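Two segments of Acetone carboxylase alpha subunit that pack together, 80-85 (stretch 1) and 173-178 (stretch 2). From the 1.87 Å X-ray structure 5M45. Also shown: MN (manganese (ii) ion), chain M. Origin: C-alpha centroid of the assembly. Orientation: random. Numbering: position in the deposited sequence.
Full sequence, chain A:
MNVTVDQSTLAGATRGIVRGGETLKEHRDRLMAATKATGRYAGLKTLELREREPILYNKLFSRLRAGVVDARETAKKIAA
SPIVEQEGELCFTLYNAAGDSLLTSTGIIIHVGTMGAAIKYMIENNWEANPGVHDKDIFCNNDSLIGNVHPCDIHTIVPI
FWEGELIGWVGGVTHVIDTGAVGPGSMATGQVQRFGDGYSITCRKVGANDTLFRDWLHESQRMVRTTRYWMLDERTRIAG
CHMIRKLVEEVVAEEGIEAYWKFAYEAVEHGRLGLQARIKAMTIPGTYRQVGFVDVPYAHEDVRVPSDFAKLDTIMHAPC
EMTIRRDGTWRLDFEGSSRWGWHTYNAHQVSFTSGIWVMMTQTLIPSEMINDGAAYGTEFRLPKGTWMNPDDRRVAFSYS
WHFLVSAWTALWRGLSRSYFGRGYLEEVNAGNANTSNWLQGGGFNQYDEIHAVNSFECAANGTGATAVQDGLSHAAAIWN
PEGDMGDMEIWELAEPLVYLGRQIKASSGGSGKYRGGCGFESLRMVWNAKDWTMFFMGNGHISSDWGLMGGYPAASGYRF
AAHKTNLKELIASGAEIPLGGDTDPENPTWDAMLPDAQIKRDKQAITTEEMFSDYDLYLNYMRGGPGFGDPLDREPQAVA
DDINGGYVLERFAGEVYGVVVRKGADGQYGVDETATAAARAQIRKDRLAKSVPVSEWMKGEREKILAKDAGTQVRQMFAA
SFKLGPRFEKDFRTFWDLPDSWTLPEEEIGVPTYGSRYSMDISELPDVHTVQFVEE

Stretch 1 (80-85) ASPIVE
Stretch 2 (173-178) VTHVID

How do the two backbones run past each other? Stretch 1 enters as a loop through Ala80 and Ser81 (phi/psi -77/126), then turns helical from Pro82 to Glu85. Stretch 2 is the end of a strand, Val173 to His175, with His175 at -75/115, followed by loop; Ile177 adopts -65/-46 and Asp178 returns to -153/157. The chains run in opposite senses: Ser81 CA lies 7.6 Å from Ile177 CA, and Val84 CA lies 6.8 Å from Thr174 CA.

What starts the helix? Ser81 occupies the N-cap position. Its side chain (chi1 t) accepts a weak bond from the backbone, Ile83 N to Ser81 OG at 3.4 Å, while Glu85 N donates to Ser81 O at 3.0 Å.

Which side chains fill the gap? Ile83 (chi1 m, chi2 t) points toward stretch 2 and sets its CD1 4.0 Å from Ile177 CG1, an apolar pairing; Ile177 shares the m, t rotamers. Ser81 OG also lies 3.7 Å from Ile177 CG1, in van der Waals contact. Val84 (chi1 t) places CG2 3.9 Å from Thr174 CB, where Thr174 has chi1 p, and 3.8 Å from His175 O.

How does a metal-binding histidine fit here? His175 (chi1 t, chi2 101°) leaves its backbone sideways, but its end comes nearer stretch 1, so Ile83 CG2 approaches the ring obliquely, 3.9 Å from His175 CD2. His175 ND1 binds manganese at 2.3 Å, alongside four ligand atoms from elsewhere in the structure.

Is there any polar link between the stretches? No direct hydrogen bond crosses, but one water bridges them: it accepts from Ser81 OG at 2.8 Å and donates to His175 O at 2.7 Å. The helix cap and the strand's carbonyl are thus joined through solvent within a buried, largely apolar contact.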

# COMPACT_ATOMS: atom_id res chain seq x y z
N ALA A 80 -15.27 -2.11 -18.16
CA ALA A 80 -15.14 -0.79 -18.77
C ALA A 80 -13.80 -0.55 -19.42
O ALA A 80 -13.71 0.23 -20.37
CB ALA A 80 -15.40 0.32 -17.75
N SER A 81 -12.77 -1.21 -18.92
CA SER A 81 -11.40 -1.07 -19.46
C SER A 81 -11.23 -1.85 -20.79
O SER A 81 -11.48 -3.06 -20.82
CB SER A 81 -10.37 -1.62 -18.45
OG SER A 81 -9.06 -1.66 -19.04
N PRO A 82 -10.78 -1.16 -21.87
CA PRO A 82 -10.55 -1.86 -23.14
C PRO A 82 -9.51 -2.98 -23.09
O PRO A 82 -9.56 -3.89 -23.90
CB PRO A 82 -10.07 -0.77 -24.09
CG PRO A 82 -10.51 0.52 -23.48
CD PRO A 82 -10.68 0.30 -22.00
N ILE A 83 -8.59 -2.91 -22.14
CA ILE A 83 -7.57 -3.95 -21.90
C ILE A 83 -8.24 -5.32 -21.72
O ILE A 83 -7.79 -6.33 -22.30
CB ILE A 83 -6.67 -3.58 -20.71
CG1 ILE A 83 -5.86 -2.28 -20.99
CG2 ILE A 83 -5.71 -4.72 -20.35
CD1 ILE A 83 -5.17 -1.70 -19.76
N VAL A 84 -9.32 -5.33 -20.94
CA VAL A 84 -10.10 -6.55 -20.70
C VAL A 84 -11.19 -6.78 -21.77
O VAL A 84 -11.26 -7.85 -22.40
CB VAL A 84 -10.70 -6.52 -19.28
CG1 VAL A 84 -11.67 -7.70 -19.06
CG2 VAL A 84 -9.57 -6.54 -18.23
N GLU A 85 -12.02 -5.76 -21.98
CA GLU A 85 -13.21 -5.90 -22.84
C GLU A 85 -12.93 -6.15 -24.34
O GLU A 85 -13.62 -6.96 -24.98
CB GLU A 85 -14.11 -4.69 -22.66
CG GLU A 85 -15.50 -4.87 -23.25
CD GLU A 85 -15.61 -4.64 -24.77
OE1 GLU A 85 -16.54 -5.27 -25.34
OE2 GLU A 85 -14.81 -3.86 -25.37
N VAL A 173 -8.18 -14.11 -13.57
CA VAL A 173 -7.24 -12.97 -13.55
C VAL A 173 -7.63 -11.92 -14.58
O VAL A 173 -8.07 -12.28 -15.69
CB VAL A 173 -5.78 -13.42 -13.76
CG1 VAL A 173 -5.61 -14.16 -15.10
CG2 VAL A 173 -4.80 -12.24 -13.70
N THR A 174 -7.50 -10.64 -14.21
CA THR A 174 -7.57 -9.52 -15.16
C THR A 174 -6.35 -8.61 -14.96
O THR A 174 -5.98 -8.30 -13.81
CB THR A 174 -8.80 -8.61 -14.97
OG1 THR A 174 -8.84 -8.15 -13.61
CG2 THR A 174 -10.10 -9.31 -15.28
N HIS A 175 -5.74 -8.15 -16.04
CA HIS A 175 -4.79 -7.04 -15.97
C HIS A 175 -5.56 -5.72 -15.77
O HIS A 175 -6.32 -5.34 -16.65
CB HIS A 175 -3.93 -6.92 -17.24
CG HIS A 175 -3.01 -5.73 -17.21
ND1 HIS A 175 -1.68 -5.81 -16.92
CD2 HIS A 175 -3.29 -4.40 -17.33
CE1 HIS A 175 -1.15 -4.59 -16.88
NE2 HIS A 175 -2.11 -3.72 -17.14
N VAL A 176 -5.36 -5.06 -14.62
CA VAL A 176 -6.03 -3.75 -14.32
C VAL A 176 -5.13 -2.58 -14.71
O VAL A 176 -3.89 -2.73 -14.81
CB VAL A 176 -6.49 -3.62 -12.85
CG1 VAL A 176 -7.37 -4.81 -12.46
CG2 VAL A 176 -5.29 -3.50 -11.87
N ILE A 177 -5.73 -1.40 -14.91
CA ILE A 177 -5.00 -0.25 -15.43
C ILE A 177 -3.90 0.22 -14.46
O ILE A 177 -2.76 0.49 -14.89
CB ILE A 177 -5.94 0.93 -15.83
CG1 ILE A 177 -6.92 0.48 -16.91
CG2 ILE A 177 -5.10 2.16 -16.30
CD1 ILE A 177 -8.06 1.46 -17.15
N ASP A 178 -4.22 0.34 -13.17
CA ASP A 178 -3.24 0.73 -12.17
C ASP A 178 -3.58 0.19 -10.79
O ASP A 178 -4.77 -0.10 -10.50
CB ASP A 178 -2.99 2.25 -12.12
CG ASP A 178 -3.98 3.01 -11.21
OD1 ASP A 178 -5.15 3.23 -11.60
OD2 ASP A 178 -3.58 3.44 -10.10
MN MN M . -0.43 -7.67 -16.36
O HOH W 1 -8.13 -3.39 -17.07